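Precorrin-8x Methyl Mutase (Thermus thermophilus, PDB 1V9C) probably catalyses the methyl-group rearrangement of precorrin-8X in the biosynthesis of adenosylcobalamin. Local coordinates at residues B[9-12]-B[13-17]. Numbering follows the deposited sequence.
Sequences EEES and FRIVD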
ATOM      1  N   GLU B   9      12.599 -11.674  -7.754  1.00 64.22           N
ATOM      2  CA  GLU B   9      12.178 -10.337  -8.173  1.00 62.89           C
ATOM      3  C   GLU B   9      12.512 -10.097  -9.642  1.00 60.37           C
ATOM      4  O   GLU B   9      11.710  -9.527 -10.388  1.00 57.89           O
ATOM      5  CB  GLU B   9      12.848  -9.252  -7.326  1.00 66.65           C
ATOM      6  CG  GLU B   9      12.381  -7.841  -7.694  1.00 72.08           C
ATOM      7  CD  GLU B   9      13.156  -6.735  -6.989  1.00 75.45           C
ATOM      8  OE1 GLU B   9      14.384  -6.631  -7.205  1.00 76.27           O
ATOM      9  OE2 GLU B   9      12.531  -5.969  -6.223  1.00 75.42           O
ATOM     10  N   GLU B  10      13.704 -10.516 -10.053  1.00 58.46           N
ATOM     11  CA  GLU B  10      14.112 -10.352 -11.441  1.00 57.72           C
ATOM     12  C   GLU B  10      13.169 -11.193 -12.299  1.00 54.70           C
ATOM     13  O   GLU B  10      12.695 -10.733 -13.342  1.00 52.77           O
ATOM     14  CB  GLU B  10      15.556 -10.815 -11.641  1.00 63.84           C
ATOM     15  CG  GLU B  10      16.025 -10.772 -13.094  1.00 73.62           C
ATOM     16  CD  GLU B  10      16.079  -9.359 -13.674  1.00 79.81           C
ATOM     17  OE1 GLU B  10      16.285  -9.230 -14.900  1.00 80.42           O
ATOM     18  OE2 GLU B  10      15.924  -8.381 -12.907  1.00 84.00           O
ATOM     19  N   GLU B  11      12.892 -12.415 -11.841  1.00 48.74           N
ATOM     20  CA  GLU B  11      11.994 -13.324 -12.542  1.00 43.33           C
ATOM     21  C   GLU B  11      10.635 -12.664 -12.694  1.00 44.13           C
ATOM     22  O   GLU B  11      10.086 -12.590 -13.793  1.00 47.36           O
ATOM     23  CB  GLU B  11      11.816 -14.616 -11.759  1.00 44.24           C
ATOM     24  CG  GLU B  11      10.846 -15.609 -12.398  1.00 48.42           C
ATOM     25  CD  GLU B  11      10.430 -16.726 -11.449  1.00 52.24           C
ATOM     26  OE1 GLU B  11      10.021 -17.805 -11.928  1.00 47.64           O
ATOM     27  OE2 GLU B  11      10.496 -16.520 -10.219  1.00 58.43           O
ATOM     28  N   SER B  12      10.097 -12.185 -11.579  1.00 40.04           N
ATOM     29  CA  SER B  12       8.804 -11.527 -11.581  1.00 38.44           C
ATOM     30  C   SER B  12       8.720 -10.341 -12.534  1.00 33.71           C
ATOM     31  O   SER B  12       7.657 -10.083 -13.088  1.00 32.86           O
ATOM     32  CB  SER B  12       8.435 -11.074 -10.172  1.00 35.91           C
ATOM     33  OG  SER B  12       7.791 -12.118  -9.476  1.00 44.38           O
ATOM     34  N   PHE B  13       9.825  -9.612 -12.693  1.00 31.60           N
ATOM     35  CA  PHE B  13       9.863  -8.468 -13.598  1.00 29.61           C
ATOM     36  C   PHE B  13       9.791  -8.978 -15.034  1.00 33.47           C
ATOM     37  O   PHE B  13       9.158  -8.362 -15.890  1.00 35.21           O
ATOM     38  CB  PHE B  13      11.149  -7.668 -13.421  1.00 24.05           C
ATOM     39  CG  PHE B  13      11.140  -6.743 -12.230  1.00 37.05           C
ATOM     40  CD1 PHE B  13      12.340  -6.300 -11.676  1.00 38.72           C
ATOM     41  CD2 PHE B  13       9.949  -6.324 -11.659  1.00 31.49           C
ATOM     42  CE1 PHE B  13      12.344  -5.460 -10.565  1.00 44.31           C
ATOM     43  CE2 PHE B  13       9.941  -5.486 -10.550  1.00 36.34           C
ATOM     44  CZ  PHE B  13      11.135  -5.052  -9.999  1.00 36.89           C
ATOM     45  N   ARG B  14      10.466 -10.094 -15.283  1.00 34.42           N
ATOM     46  CA  ARG B  14      10.465 -10.733 -16.590  1.00 38.23           C
ATOM     47  C   ARG B  14       9.032 -11.021 -16.981  1.00 38.52           C
ATOM     48  O   ARG B  14       8.583 -10.645 -18.062  1.00 39.45           O
ATOM     49  CB  ARG B  14      11.216 -12.064 -16.550  1.00 41.65           C
ATOM     50  CG  ARG B  14      12.614 -12.023 -17.131  1.00 46.12           C
ATOM     51  CD  ARG B  14      13.050 -13.412 -17.598  1.00 46.06           C
ATOM     52  NE  ARG B  14      13.355 -14.330 -16.505  1.00 50.33           N
ATOM     53  CZ  ARG B  14      14.253 -14.092 -15.551  1.00 50.20           C
ATOM     54  NH1 ARG B  14      14.936 -12.955 -15.543  1.00 54.28           N
ATOM     55  NH2 ARG B  14      14.486 -14.999 -14.617  1.00 46.62           N
ATOM     56  N   ILE B  15       8.332 -11.707 -16.080  1.00 37.30           N
ATOM     57  CA  ILE B  15       6.943 -12.101 -16.282  1.00 35.43           C
ATOM     58  C   ILE B  15       6.038 -10.928 -16.646  1.00 37.44           C
ATOM     59  O   ILE B  15       5.166 -11.057 -17.502  1.00 37.67           O
ATOM     60  CB  ILE B  15       6.393 -12.810 -15.025  1.00 35.12           C
ATOM     61  CG1 ILE B  15       7.165 -14.117 -14.810  1.00 32.31           C
ATOM     62  CG2 ILE B  15       4.876 -13.022 -15.149  1.00 25.76           C
ATOM     63  CD1 ILE B  15       6.625 -14.995 -13.704  1.00 33.09           C
ATOM     64  N   VAL B  16       6.240  -9.786 -16.006  1.00 34.55           N
ATOM     65  CA  VAL B  16       5.420  -8.636 -16.327  1.00 29.84           C
ATOM     66  C   VAL B  16       5.763  -8.134 -17.732  1.00 31.72           C
ATOM     67  O   VAL B  16       4.885  -7.709 -18.472  1.00 27.77           O
ATOM     68  CB  VAL B  16       5.632  -7.484 -15.368  1.00 24.29           C
ATOM     69  CG1 VAL B  16       4.872  -6.269 -15.882  1.00 26.02           C
ATOM     70  CG2 VAL B  16       5.168  -7.857 -13.972  1.00 22.77           C
ATOM     71  N   ASP B  17       7.040  -8.170 -18.093  1.00 27.40           N
ATOM     72  CA  ASP B  17       7.421  -7.708 -19.418  1.00 35.77           C
ATOM     73  C   ASP B  17       6.823  -8.607 -20.494  1.00 35.09           C
ATOM     74  O   ASP B  17       6.493  -8.136 -21.567  1.00 37.15           O
ATOM     75  CB  ASP B  17       8.942  -7.658 -19.577  1.00 35.92           C
ATOM     76  CG  ASP B  17       9.517  -6.313 -19.191  1.00 40.56           C
ATOM     77  OD1 ASP B  17       8.799  -5.301 -19.322  1.00 45.84           O
ATOM     78  OD2 ASP B  17      10.691  -6.260 -18.776  1.00 50.37           O
TER
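A first torsion near 180° in E9 (chi1 -177°) and one of -79° in F13, which sets CG beside the backbone N, send the two side chains side by side in the same direction, an i to i+4 pairing one turn apart on helix 6-20. The helix shows how a carboxylate-bearing chain can pack on an aromatic ring: E9 CG makes the closest side-chain approach, lying over the ring face in a CH-pi contact 4.1 Å from the F13 centroid, and the carboxylate follows it, its plane 17° from that of the ring. The same face takes E9 O, 3.3 Å above it and offset toward the rim; this oxygen also accepts the bond from F13 N at 3.0 Å. H38 of helix 30-40 meets the F13 ring edge-to-face, while V164 and F163 of the second subunit pack on S12 and V16 respectively, so helix 6-20 lies between its own chain and the partner subunit. With an alanine at F13, a gap would probably open against helix 30-40 and E9 CG would be left without the ring face it lies over. On another side of the helix, E10 and R14 cross at about a right angle; their charged atoms remain beyond salt-bridge range, and the nearest side-chain approach is E10 CG to R14 NH1 at 3.5 Å.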